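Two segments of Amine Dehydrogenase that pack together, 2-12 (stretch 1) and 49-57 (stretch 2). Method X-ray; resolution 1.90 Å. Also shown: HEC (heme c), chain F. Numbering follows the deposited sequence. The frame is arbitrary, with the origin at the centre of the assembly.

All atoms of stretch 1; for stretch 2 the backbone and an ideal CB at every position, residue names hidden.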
# COMPACT_ATOMS: atom_id res chain seq x y z
N GLU A 2 -34.25 -9.08 -5.24
CA GLU A 2 -34.85 -9.49 -6.55
C GLU A 2 -34.04 -10.63 -7.13
O GLU A 2 -33.23 -11.26 -6.44
CB GLU A 2 -34.83 -8.31 -7.53
CG GLU A 2 -35.64 -7.08 -7.08
CD GLU A 2 -35.39 -5.85 -7.95
OE1 GLU A 2 -34.93 -5.99 -9.12
OE2 GLU A 2 -35.65 -4.73 -7.46
N GLN A 3 -34.28 -10.92 -8.40
CA GLN A 3 -33.53 -11.96 -9.08
C GLN A 3 -32.29 -11.30 -9.61
O GLN A 3 -32.27 -10.09 -9.83
CB GLN A 3 -34.35 -12.56 -10.22
CG GLN A 3 -35.54 -13.38 -9.74
CD GLN A 3 -35.13 -14.47 -8.75
OE1 GLN A 3 -35.38 -14.35 -7.53
NE2 GLN A 3 -34.50 -15.54 -9.25
N GLY A 4 -31.24 -12.08 -9.80
CA GLY A 4 -29.99 -11.54 -10.29
C GLY A 4 -30.14 -10.77 -11.59
O GLY A 4 -29.73 -9.61 -11.65
N PRO A 5 -30.76 -11.36 -12.62
CA PRO A 5 -30.96 -10.72 -13.92
C PRO A 5 -31.69 -9.39 -13.95
O PRO A 5 -31.30 -8.49 -14.68
CB PRO A 5 -31.69 -11.80 -14.73
CG PRO A 5 -32.36 -12.62 -13.69
CD PRO A 5 -31.31 -12.73 -12.63
N SER A 6 -32.73 -9.26 -13.13
CA SER A 6 -33.50 -8.02 -13.10
C SER A 6 -32.73 -6.92 -12.39
O SER A 6 -32.82 -5.76 -12.79
CB SER A 6 -34.88 -8.23 -12.47
OG SER A 6 -34.94 -7.77 -11.13
N LEU A 7 -31.99 -7.27 -11.33
CA LEU A 7 -31.17 -6.30 -10.59
C LEU A 7 -30.02 -5.83 -11.47
O LEU A 7 -29.62 -4.67 -11.42
CB LEU A 7 -30.61 -6.92 -9.31
CG LEU A 7 -31.45 -6.79 -8.04
CD1 LEU A 7 -30.80 -7.56 -6.91
CD2 LEU A 7 -31.61 -5.33 -7.68
N LEU A 8 -29.48 -6.75 -12.26
CA LEU A 8 -28.40 -6.45 -13.19
C LEU A 8 -28.81 -5.33 -14.12
O LEU A 8 -28.04 -4.41 -14.40
CB LEU A 8 -28.09 -7.68 -14.04
CG LEU A 8 -26.78 -8.42 -13.82
CD1 LEU A 8 -26.61 -9.42 -14.95
CD2 LEU A 8 -25.62 -7.44 -13.79
N GLN A 9 -30.03 -5.43 -14.64
CA GLN A 9 -30.55 -4.42 -15.55
C GLN A 9 -30.95 -3.12 -14.85
O GLN A 9 -30.57 -2.04 -15.29
CB GLN A 9 -31.73 -5.01 -16.31
CG GLN A 9 -32.25 -4.12 -17.42
CD GLN A 9 -33.70 -3.76 -17.19
OE1 GLN A 9 -34.00 -2.86 -16.39
NE2 GLN A 9 -34.59 -4.48 -17.83
N ASN A 10 -31.72 -3.22 -13.77
CA ASN A 10 -32.19 -2.05 -13.02
C ASN A 10 -31.08 -1.17 -12.44
O ASN A 10 -31.26 0.04 -12.29
CB ASN A 10 -33.07 -2.47 -11.84
CG ASN A 10 -34.44 -2.99 -12.25
OD1 ASN A 10 -34.72 -3.25 -13.43
ND2 ASN A 10 -35.31 -3.17 -11.25
N LYS A 11 -29.96 -1.79 -12.08
CA LYS A 11 -28.86 -1.09 -11.45
C LYS A 11 -27.60 -0.82 -12.25
O LYS A 11 -26.84 0.08 -11.93
CB LYS A 11 -28.48 -1.84 -10.17
CG LYS A 11 -29.58 -1.93 -9.12
CD LYS A 11 -29.69 -0.65 -8.32
CE LYS A 11 -30.81 -0.72 -7.32
NZ LYS A 11 -30.90 0.55 -6.54
N CYS A 12 -27.36 -1.61 -13.29
CA CYS A 12 -26.14 -1.47 -14.09
C CYS A 12 -26.38 -0.87 -15.47
O CYS A 12 -25.50 -0.19 -16.01
CB CYS A 12 -25.43 -2.83 -14.19
SG CYS A 12 -25.55 -3.66 -12.56
N UNK A 49 -20.85 6.57 -8.33
CA UNK A 49 -22.14 6.93 -7.76
C UNK A 49 -23.30 5.94 -7.77
O UNK A 49 -24.43 6.35 -7.52
CB UNK A 49 -22.62 8.19 -8.49
N UNK A 50 -23.04 4.66 -8.04
CA UNK A 50 -24.09 3.65 -8.04
C UNK A 50 -24.82 3.61 -6.69
O UNK A 50 -24.18 3.63 -5.64
CB UNK A 50 -23.50 2.28 -8.36
N UNK A 51 -26.14 3.59 -6.74
CA UNK A 51 -26.96 3.53 -5.53
C UNK A 51 -27.46 2.10 -5.40
O UNK A 51 -28.22 1.62 -6.25
CB UNK A 51 -28.12 4.53 -5.58
N UNK A 52 -27.04 1.41 -4.34
CA UNK A 52 -27.44 0.02 -4.14
C UNK A 52 -27.33 -0.39 -2.67
O UNK A 52 -26.34 -0.10 -2.00
CB UNK A 52 -26.58 -0.90 -5.01
N UNK A 53 -28.37 -1.04 -2.15
CA UNK A 53 -28.38 -1.48 -0.76
C UNK A 53 -27.45 -2.67 -0.58
O UNK A 53 -27.07 -3.32 -1.56
CB UNK A 53 -29.80 -1.84 -0.32
N UNK A 54 -27.12 -2.97 0.67
CA UNK A 54 -26.24 -4.10 0.99
C UNK A 54 -26.89 -5.42 0.60
O UNK A 54 -26.21 -6.33 0.14
CB UNK A 54 -25.89 -4.11 2.48
N UNK A 55 -28.20 -5.50 0.78
CA UNK A 55 -28.97 -6.69 0.43
C UNK A 55 -28.89 -6.98 -1.06
O UNK A 55 -28.59 -8.10 -1.45
CB UNK A 55 -30.43 -6.52 0.85
N UNK A 56 -29.20 -5.98 -1.88
CA UNK A 56 -29.17 -6.14 -3.33
C UNK A 56 -27.76 -6.38 -3.84
O UNK A 56 -27.57 -7.06 -4.85
CB UNK A 56 -29.77 -4.91 -4.01
N UNK A 57 -26.77 -5.82 -3.14
CA UNK A 57 -25.38 -6.01 -3.53
C UNK A 57 -25.05 -7.47 -3.29
O UNK A 57 -24.45 -8.11 -4.15
CB UNK A 57 -24.44 -5.09 -2.76
FE HEC F . -19.82 -0.52 -13.86
CHA HEC F . -16.72 -0.71 -15.17
CHB HEC F . -19.72 -3.82 -13.11
CHC HEC F . -22.97 -0.33 -12.56
CHD HEC F . -19.94 2.82 -14.63
NA HEC F . -18.50 -1.95 -14.09
C1A HEC F . -17.26 -1.88 -14.65
C2A HEC F . -16.59 -3.17 -14.64
C3A HEC F . -17.44 -4.03 -14.05
C4A HEC F . -18.62 -3.28 -13.71
CMA HEC F . -17.19 -5.51 -13.81
CAA HEC F . -15.20 -3.46 -15.17
CBA HEC F . -14.21 -3.41 -14.03
CGA HEC F . -12.78 -3.68 -14.47
O1A HEC F . -12.54 -3.91 -15.67
O2A HEC F . -11.89 -3.66 -13.60
NB HEC F . -21.07 -1.78 -13.01
C1B HEC F . -20.87 -3.14 -12.77
C2B HEC F . -21.98 -3.78 -12.15
C3B HEC F . -22.92 -2.79 -12.00
C4B HEC F . -22.34 -1.56 -12.53
CMB HEC F . -22.09 -5.27 -11.75
CAB HEC F . -24.29 -3.03 -11.40
CBB HEC F . -24.45 -2.99 -9.88
NC HEC F . -21.16 0.93 -13.64
C1C HEC F . -22.43 0.84 -13.07
C2C HEC F . -23.12 2.10 -13.08
C3C HEC F . -22.29 2.98 -13.67
C4C HEC F . -21.06 2.26 -14.01
CMC HEC F . -24.52 2.36 -12.54
CAC HEC F . -22.71 4.37 -14.12
CBC HEC F . -22.67 5.56 -13.18
ND HEC F . -18.59 0.79 -14.71
C1D HEC F . -18.78 2.13 -14.96
C2D HEC F . -17.61 2.73 -15.61
C3D HEC F . -16.72 1.71 -15.75
C4D HEC F . -17.34 0.54 -15.20
CMD HEC F . -17.44 4.19 -16.04
CAD HEC F . -15.32 1.73 -16.36
CBD HEC F . -14.20 2.17 -15.43
CGD HEC F . -14.08 1.30 -14.19
O1D HEC F . -14.44 1.76 -13.11
O2D HEC F . -13.62 0.16 -14.30

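Position 49 has positive phi (71°), a conformation that by itself favours glycine, and no atom of stretch 1 lies within 5.5 Å of its ideal CB. The contact asks nothing of it; the backbone does. The deposited residue is G49.

At position 50 the CA-to-CB bond points sideways to stretch 1, with the ideal CB 5.4 Å from K11 O. A side chain leaving here can still bend into the space between the end of the first helix and the heme c that C12 holds through its SG–CAB bond of 1.8 Å. Heme carbons and the methylenes of K11 make the setting largely apolar, though the carbonyl of K11 is close, so leucine, isoleucine or methionine would suit. The residue is L50. Its end comes nearer than its start: CD2 lies 3.6 Å from K11 O and 4.3 Å from K11 CB, while CD1 reaches to 3.3 Å from CBB of the heme.

Position 51 also points sideways, its ideal CB 4.9 Å from K11 NZ. The important feature here is the backbone: the carbonyl O of position 51 receives a hydrogen bond from K11 NZ at 2.9 Å, and any residue could supply that. An acid might suit the nearby ammonium, and many polar side chains would be tolerated. The deposited Q51 leads its end away from stretch 1 and donates from NE2 to G49 O at 2.9 Å, tying the turn to itself.

Position 52 points toward stretch 1, and its ideal CB sits 4.5 Å from K11 CD. An aliphatic chain is what the lysine's methylenes invite; valine, leucine or isoleucine would serve. The residue is I52, chi1 t and chi2 t, a modest contact laid alongside the lysine.

At position 53 nothing of stretch 1 is within 5.5 Å of the ideal CB, but a helix begins at the next residue. An N-cap favours serine, threonine, aspartate or asparagine. S53 fills it, its OG accepting from the backbone N of position 56 at 3.3 Å.

Positions 54 and 55 are out of reach of stretch 1. In the first turn of a helix, acids suit the exposed backbone amides and the dipole. Both are aspartates, D54 and D55.

Position 56 points toward stretch 1, its ideal CB 4.1 Å from L7 CD1 and 5.4 Å from K11 CE. A leucine flank would accept an aliphatic group, yet the lysine amine favours an acid. D56 has OD1 3.8 Å from L7 CD2, and OD2 stands 4.4 Å from E2 N. The lysine is met through water: water 1 donates to D56 OD1 at 2.9 Å and accepts from K11 NZ and from S53 N, each at 3.0 Å.

Position 57 points away, so stretch 1 sets no rule and a long or polar chain is free to run elsewhere. R57 does so, its NH2 forming a salt bridge with D54 OD1 at 3.3 Å, by charge alone.

Stretch 2, residues 49-57: GLQISDDDR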
# COMPACT_ATOMS: atom_id res chain seq x y z
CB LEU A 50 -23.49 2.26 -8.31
CG LEU A 50 -24.30 1.09 -8.89
CD1 LEU A 50 -23.83 -0.18 -8.23
CD2 LEU A 50 -25.79 1.25 -8.71
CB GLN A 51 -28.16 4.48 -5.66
CG GLN A 51 -27.80 5.95 -5.80
CD GLN A 51 -26.98 6.46 -4.64
OE1 GLN A 51 -27.46 6.55 -3.51
NE2 GLN A 51 -25.73 6.81 -4.92
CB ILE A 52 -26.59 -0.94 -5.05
CG1 ILE A 52 -27.13 -2.37 -4.99
CG2 ILE A 52 -25.12 -0.89 -4.69
CD1 ILE A 52 -26.56 -3.26 -6.05
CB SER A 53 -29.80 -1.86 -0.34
OG SER A 53 -30.27 -2.97 -1.09
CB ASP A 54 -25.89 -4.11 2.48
CG ASP A 54 -25.08 -2.90 2.90
OD1 ASP A 54 -24.32 -2.34 2.08
OD2 ASP A 54 -25.22 -2.49 4.06
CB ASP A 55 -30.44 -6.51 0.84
CG ASP A 55 -30.67 -6.70 2.33
OD1 ASP A 55 -31.73 -7.25 2.69
OD2 ASP A 55 -29.81 -6.28 3.14
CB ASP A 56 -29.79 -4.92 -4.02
CG ASP A 56 -31.30 -4.85 -3.84
OD1 ASP A 56 -31.87 -3.79 -4.18
OD2 ASP A 56 -31.93 -5.83 -3.37
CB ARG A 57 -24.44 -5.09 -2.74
CG ARG A 57 -22.99 -5.16 -3.20
CD ARG A 57 -22.15 -4.05 -2.59
NE ARG A 57 -22.14 -4.10 -1.14
CZ ARG A 57 -21.39 -3.33 -0.36
NH1 ARG A 57 -20.57 -2.43 -0.87
NH2 ARG A 57 -21.46 -3.47 0.96
O HOH W 1 -30.76 -1.07 -4.01
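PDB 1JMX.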